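Local coordinates for amorpha-4,11-diene synthase (Artemisia annua, PDB 4GAX), which probably cyclises farnesyl diphosphate to a sesquiterpene, as an engineered alpha-bisabolol synthase variant would, at residues L80-L83 / V84-Q88; L95-Q98 / E99-A103; L104-I107 / Y108-G112. All blocks are in the same frame, centred on the assembly; numbering follows the deposited sequence.

Contact 1 (L80-L83 / V84-Q88); sequences LLKL and VDEIQ
Lys82 arches along the helix to meet Glu86 one turn later. Its NZ forms a salt bridge with Glu86 OE2 at 2.8 Å; OE2 accepts with its anti lone pair, the one facing away from OE1. Lys82 starts with CG opposite the backbone N (chi1 -170°), then bends at chi2 and again at chi4, which brings the ammonium group alongside OE2. Glu86 CG lies beside its own backbone N (chi1 -68°), which places it 3.2 Å from Lys82 O. From there the chain runs extended, and OE2 also lies 3.6 Å from Lys82 CG. Were Glu86 an alanine, the Lys82 ammonium would probably lose its close carboxylate and its bent chain be free to swing, since the ion pair with Glu158 is long and weak. Helix 77-89, which carries both residues, belongs to the all-helical N-terminal domain of plant terpene synthases. Its buried side is largely apolar, Asp85 apart. Leu83 and Ile87 cross obliquely, with Leu83 CG 4.0 Å from Ile87 CD1. Ile87 CG1 rests against Leu83 O at 3.2 Å. Leu80 and Val84 meet by their methyl ends, CD1 to CG2, at 4.2 Å. Leu80 also packs on Leu67 and Leu71 of helix 52-71, while Leu81 turns to Trp123 and Leu126 of helix 120-129. Asp85 sends its carboxylate to Arg125, where OD1 forms a salt bridge. Its OD2 stays 4.8 Å from Lys82 NZ, where it probably adds a modest electrostatic pull without contact.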
# COMPACT_ATOMS: atom_id res chain seq x y z
N LEU A 80 0.43 27.19 -3.29
CA LEU A 80 -0.69 26.27 -3.34
C LEU A 80 -0.20 24.82 -3.34
O LEU A 80 -0.74 23.95 -2.63
CB LEU A 80 -1.58 26.55 -4.56
CG LEU A 80 -2.69 25.54 -4.91
CD1 LEU A 80 -3.72 25.38 -3.80
CD2 LEU A 80 -3.40 25.98 -6.17
N LEU A 81 0.84 24.57 -4.14
CA LEU A 81 1.40 23.22 -4.19
C LEU A 81 1.93 22.82 -2.83
O LEU A 81 1.77 21.68 -2.42
CB LEU A 81 2.53 23.13 -5.23
CG LEU A 81 2.09 23.23 -6.69
CD1 LEU A 81 3.32 23.14 -7.58
CD2 LEU A 81 1.11 22.11 -7.01
N LYS A 82 2.58 23.76 -2.15
CA LYS A 82 3.10 23.49 -0.81
C LYS A 82 1.98 23.16 0.17
O LYS A 82 2.12 22.27 1.03
CB LYS A 82 3.93 24.67 -0.30
CG LYS A 82 4.71 24.38 0.97
CD LYS A 82 5.49 23.06 0.86
CE LYS A 82 6.58 22.94 1.92
NZ LYS A 82 6.05 22.69 3.29
N LEU A 83 0.87 23.89 0.07
CA LEU A 83 -0.27 23.65 0.95
C LEU A 83 -0.87 22.28 0.67
O LEU A 83 -1.23 21.55 1.60
CB LEU A 83 -1.34 24.72 0.71
CG LEU A 83 -2.60 24.71 1.58
CD1 LEU A 83 -2.23 24.64 3.05
CD2 LEU A 83 -3.40 25.99 1.30
N VAL A 84 -0.99 21.94 -0.62
CA VAL A 84 -1.51 20.64 -1.02
C VAL A 84 -0.62 19.55 -0.43
O VAL A 84 -1.09 18.58 0.16
CB VAL A 84 -1.58 20.50 -2.56
CG1 VAL A 84 -1.83 19.06 -2.98
CG2 VAL A 84 -2.65 21.42 -3.15
N ASP A 85 0.69 19.72 -0.59
CA ASP A 85 1.64 18.74 -0.03
C ASP A 85 1.47 18.56 1.48
O ASP A 85 1.54 17.45 2.01
CB ASP A 85 3.06 19.22 -0.32
CG ASP A 85 4.11 18.27 0.18
OD1 ASP A 85 3.99 17.05 -0.08
OD2 ASP A 85 5.08 18.74 0.82
N GLU A 86 1.27 19.66 2.20
CA GLU A 86 1.16 19.57 3.65
C GLU A 86 -0.14 18.86 4.03
O GLU A 86 -0.17 18.00 4.93
CB GLU A 86 1.23 20.96 4.26
CG GLU A 86 2.59 21.59 4.10
CD GLU A 86 2.58 23.05 4.47
OE1 GLU A 86 1.50 23.55 4.85
OE2 GLU A 86 3.66 23.70 4.38
N ILE A 87 -1.22 19.19 3.34
CA ILE A 87 -2.49 18.52 3.59
C ILE A 87 -2.36 17.01 3.35
O ILE A 87 -2.85 16.20 4.13
CB ILE A 87 -3.61 19.12 2.72
CG1 ILE A 87 -3.86 20.57 3.13
CG2 ILE A 87 -4.90 18.29 2.84
CD1 ILE A 87 -4.76 21.36 2.13
N GLN A 88 -1.66 16.63 2.28
CA GLN A 88 -1.52 15.22 1.93
C GLN A 88 -0.66 14.48 2.95
O GLN A 88 -1.01 13.39 3.42
CB GLN A 88 -0.91 15.06 0.52
CG GLN A 88 -1.86 15.43 -0.62
CD GLN A 88 -1.16 15.38 -1.99
OE1 GLN A 88 0.06 15.44 -2.08
NE2 GLN A 88 -1.95 15.27 -3.05

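Contact 2 (L95-Q98 / E99-A103); sequences LFEQ and EIDHA
Glu99 curls back toward Phe96 at the first turn of helix 97-111, where Phe96 holds the N-cap position. The helix is part of the all-helical N-terminal domain. Glu99 CB sits 3.8 Å from Phe96 O. CG lies beside the backbone N, and a bend at chi2 (84°) turns the carboxylate toward the start of the helix. CG itself is near Gln98 OE1. CD then comes close to Phe96 CA. At the tip, OE1 reaches Phe96 CA at 3.2 Å and lies at the edge of the Phe96 ring, near its plane. OE2 takes a salt bridge from Arg64 of helix 52-71, which probably balances its charge from outside this turn. The Phe96 ring has Leu95 CB over one face. The Phe96 side chain also packs on Val63 and Leu243. Phe96 CB touches Ile100 CG1 at 4.2 Å, and Phe96 O accepts the Ile100 N-H.

On the exposed side, Gln98 and His102 lie side by side and point the same way, their amide and ring planes 24° apart. Gln98 NE2 is 3.7 Å from His102 CB. Asp101 bonds through OD1 to Gln130. One water donates to Leu95 O at 2.7 Å and to Glu99 OE2 at 2.8 Å. A second accepts from Gln98 N at 3.0 Å and gives only a weak bond to Glu99 OE1.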
# COMPACT_ATOMS: atom_id res chain seq x y z
N LEU A 95 -10.33 14.93 3.35
CA LEU A 95 -11.27 15.99 3.69
C LEU A 95 -11.44 16.98 2.55
O LEU A 95 -12.43 17.70 2.50
CB LEU A 95 -10.80 16.75 4.93
CG LEU A 95 -10.74 15.98 6.25
CD1 LEU A 95 -10.33 16.94 7.34
CD2 LEU A 95 -12.10 15.37 6.58
N PHE A 96 -10.48 17.02 1.63
CA PHE A 96 -10.47 18.03 0.57
C PHE A 96 -10.22 17.43 -0.81
O PHE A 96 -9.47 17.99 -1.62
CB PHE A 96 -9.39 19.06 0.89
CG PHE A 96 -9.51 19.64 2.27
CD1 PHE A 96 -10.47 20.59 2.54
CD2 PHE A 96 -8.67 19.21 3.29
CE1 PHE A 96 -10.59 21.14 3.82
CE2 PHE A 96 -8.79 19.75 4.58
CZ PHE A 96 -9.75 20.72 4.84
N GLU A 97 -10.86 16.29 -1.06
CA GLU A 97 -10.66 15.53 -2.28
C GLU A 97 -10.97 16.37 -3.50
O GLU A 97 -10.14 16.49 -4.42
CB GLU A 97 -11.57 14.29 -2.28
CG GLU A 97 -10.92 13.05 -2.82
CD GLU A 97 -9.78 12.57 -1.94
OE1 GLU A 97 -10.05 11.96 -0.88
OE2 GLU A 97 -8.60 12.81 -2.29
N GLN A 98 -12.17 16.94 -3.52
CA GLN A 98 -12.59 17.73 -4.68
C GLN A 98 -11.68 18.95 -4.84
O GLN A 98 -11.28 19.29 -5.95
CB GLN A 98 -14.06 18.16 -4.56
CG GLN A 98 -14.66 18.68 -5.88
CD GLN A 98 -14.29 20.13 -6.17
OE1 GLN A 98 -13.98 20.89 -5.26
NE2 GLN A 98 -14.32 20.51 -7.46
N GLU A 99 -11.36 19.60 -3.72
CA GLU A 99 -10.57 20.83 -3.78
C GLU A 99 -9.18 20.56 -4.32
O GLU A 99 -8.67 21.31 -5.15
CB GLU A 99 -10.49 21.52 -2.41
CG GLU A 99 -11.81 22.10 -1.92
CD GLU A 99 -12.71 21.08 -1.23
OE1 GLU A 99 -12.38 19.87 -1.21
OE2 GLU A 99 -13.76 21.50 -0.69
N ILE A 100 -8.57 19.47 -3.86
CA ILE A 100 -7.23 19.09 -4.30
C ILE A 100 -7.22 18.59 -5.74
O ILE A 100 -6.37 19.00 -6.54
CB ILE A 100 -6.62 18.03 -3.37
CG1 ILE A 100 -6.34 18.65 -2.00
CG2 ILE A 100 -5.34 17.47 -3.94
CD1 ILE A 100 -5.82 17.62 -1.00
N ASP A 101 -8.13 17.69 -6.09
CA ASP A 101 -8.22 17.24 -7.49
C ASP A 101 -8.43 18.43 -8.41
O ASP A 101 -7.76 18.54 -9.43
CB ASP A 101 -9.33 16.21 -7.67
CG ASP A 101 -9.04 14.92 -6.91
OD1 ASP A 101 -7.87 14.73 -6.48
OD2 ASP A 101 -9.97 14.10 -6.74
N HIS A 102 -9.33 19.33 -8.04
CA HIS A 102 -9.59 20.49 -8.88
C HIS A 102 -8.36 21.42 -9.00
O HIS A 102 -8.06 21.94 -10.07
CB HIS A 102 -10.80 21.26 -8.38
CG HIS A 102 -11.06 22.53 -9.12
ND1 HIS A 102 -10.64 23.76 -8.64
CD2 HIS A 102 -11.68 22.77 -10.29
CE1 HIS A 102 -11.00 24.70 -9.50
NE2 HIS A 102 -11.63 24.13 -10.51
N ALA A 103 -7.67 21.62 -7.89
CA ALA A 103 -6.47 22.46 -7.84
C ALA A 103 -5.37 21.91 -8.74
O ALA A 103 -4.82 22.63 -9.57
CB ALA A 103 -5.96 22.57 -6.40
O HOH W 1 -14.03 19.63 1.37
O HOH W 2 -14.14 16.92 -1.28

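Contact 3 (L104-I107 / Y108-G112); sequences LQHI and YETYG
Thr110 lays its hydroxyl over one face of the His106 ring, with OG1 3.4 Å above the plane and displaced toward the rim. The pair stands in the last turns of helix 97-111, one of the helices of the all-helical N-terminal domain. The side chain of Thr110 holds OG1 beside its backbone N (chi1 -55°). From there OG1 donates to His106 O at 2.6 Å. The Thr110 N-H also binds this oxygen, at 2.9 Å, and the two donors arrive from opposite faces of the carbonyl plane. His106 O is thus gripped twice by one residue.

Tyr111 presents an edge to the preceding turn. Its CD2 lies 3.4 Å from Ile107 O, near the ring plane, and 4.2 Å from Ile107 CG2. Thr110 CG2 sits over the centre of one Tyr111 face. The phenol oxygen is hydrogen-bonded to His77, and Trp115 meets the ring edge-to-face, so the ring is held from several directions. Ile107 packs inward on Trp123 and Met127.

On the outer side, Gln105 and Glu109 run across one another, amide and carboxylate turned 38° apart. Here Gln105 CG approaches Glu109 OE2 at 3.3 Å. Nearby, the Tyr108 ring stacks on Tyr132. Gly112 then leaves the helix with a positive phi of 48°. A water bridges this exit, donating to Ile107 O at 2.8 Å and to Gly112 O at 2.7 Å.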
# COMPACT_ATOMS: atom_id res chain seq x y z
N LEU A 104 -5.06 20.62 -8.58
CA LEU A 104 -4.02 19.99 -9.39
C LEU A 104 -4.40 19.92 -10.86
O LEU A 104 -3.53 20.06 -11.74
CB LEU A 104 -3.68 18.60 -8.85
CG LEU A 104 -3.09 18.61 -7.43
CD1 LEU A 104 -2.75 17.19 -6.99
CD2 LEU A 104 -1.85 19.50 -7.34
N GLN A 105 -5.69 19.74 -11.13
CA GLN A 105 -6.18 19.77 -12.51
C GLN A 105 -5.90 21.13 -13.12
O GLN A 105 -5.44 21.24 -14.27
CB GLN A 105 -7.69 19.52 -12.54
CG GLN A 105 -8.28 19.48 -13.94
CD GLN A 105 -9.80 19.51 -13.92
OE1 GLN A 105 -10.40 20.21 -13.10
NE2 GLN A 105 -10.44 18.73 -14.81
N HIS A 106 -6.19 22.17 -12.34
CA HIS A 106 -6.02 23.54 -12.82
C HIS A 106 -4.54 23.86 -13.01
O HIS A 106 -4.16 24.57 -13.96
CB HIS A 106 -6.66 24.51 -11.84
CG HIS A 106 -6.61 25.93 -12.30
ND1 HIS A 106 -5.69 26.84 -11.81
CD2 HIS A 106 -7.35 26.60 -13.21
CE1 HIS A 106 -5.88 28.00 -12.40
NE2 HIS A 106 -6.88 27.89 -13.25
N ILE A 107 -3.71 23.36 -12.11
CA ILE A 107 -2.26 23.53 -12.24
C ILE A 107 -1.76 22.84 -13.51
O ILE A 107 -0.97 23.40 -14.28
CB ILE A 107 -1.50 22.94 -11.03
CG1 ILE A 107 -1.83 23.72 -9.76
CG2 ILE A 107 0.02 23.01 -11.25
CD1 ILE A 107 -1.53 25.20 -9.87
N TYR A 108 -2.24 21.61 -13.73
CA TYR A 108 -1.85 20.87 -14.92
C TYR A 108 -2.32 21.58 -16.19
O TYR A 108 -1.55 21.72 -17.15
CB TYR A 108 -2.34 19.41 -14.87
CG TYR A 108 -1.75 18.58 -15.99
CD1 TYR A 108 -0.39 18.33 -16.05
CD2 TYR A 108 -2.55 18.08 -17.02
CE1 TYR A 108 0.17 17.59 -17.09
CE2 TYR A 108 -2.01 17.33 -18.05
CZ TYR A 108 -0.65 17.09 -18.08
OH TYR A 108 -0.10 16.35 -19.11
N GLU A 109 -3.56 22.06 -16.19
CA GLU A 109 -4.06 22.77 -17.37
C GLU A 109 -3.34 24.10 -17.63
O GLU A 109 -3.18 24.51 -18.78
CB GLU A 109 -5.56 23.03 -17.24
CG GLU A 109 -6.41 21.76 -17.23
CD GLU A 109 -7.86 22.03 -16.80
OE1 GLU A 109 -8.17 23.19 -16.44
OE2 GLU A 109 -8.68 21.08 -16.81
N THR A 110 -2.92 24.79 -16.57
CA THR A 110 -2.37 26.13 -16.72
C THR A 110 -0.93 26.09 -17.23
O THR A 110 -0.57 26.85 -18.12
CB THR A 110 -2.41 26.91 -15.40
OG1 THR A 110 -3.75 26.93 -14.89
CG2 THR A 110 -1.91 28.34 -15.60
N TYR A 111 -0.12 25.20 -16.67
CA TYR A 111 1.30 25.22 -16.97
C TYR A 111 1.70 24.04 -17.85
O TYR A 111 2.81 24.02 -18.39
CB TYR A 111 2.11 25.24 -15.66
CG TYR A 111 1.75 26.40 -14.76
CD1 TYR A 111 2.33 27.66 -14.96
CD2 TYR A 111 0.83 26.26 -13.73
CE1 TYR A 111 2.00 28.74 -14.14
CE2 TYR A 111 0.49 27.33 -12.91
CZ TYR A 111 1.08 28.57 -13.12
OH TYR A 111 0.76 29.64 -12.32
N GLY A 112 0.80 23.07 -18.00
CA GLY A 112 1.11 21.84 -18.69
C GLY A 112 2.42 21.24 -18.20
O GLY A 112 2.67 21.15 -16.99
O HOH W 3 1.25 21.76 -14.78

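Contact 1 is the buried one; contacts 2 and 3 are only partly buried and have exposed outer sides. Contacts 2 and 3 share helix 97-111, holding its start and its end. Contact 1 lies on the preceding helix 77-89, which packs against both. Toward contact 2, Ile87 meets Phe96 and Ile100, and Val84 meets Ile100. Toward contact 3, Leu81 meets Leu104 and Leu80 meets Ile107. This shared seam is mostly apolar. The polar chemistry changes with place: a mid-helix ion pair in contact 1, waters and a folded-back glutamate at the N-terminal turn, and a carbonyl oxygen that accepts two hydrogen bonds, with a bridging water, at the C-terminal end.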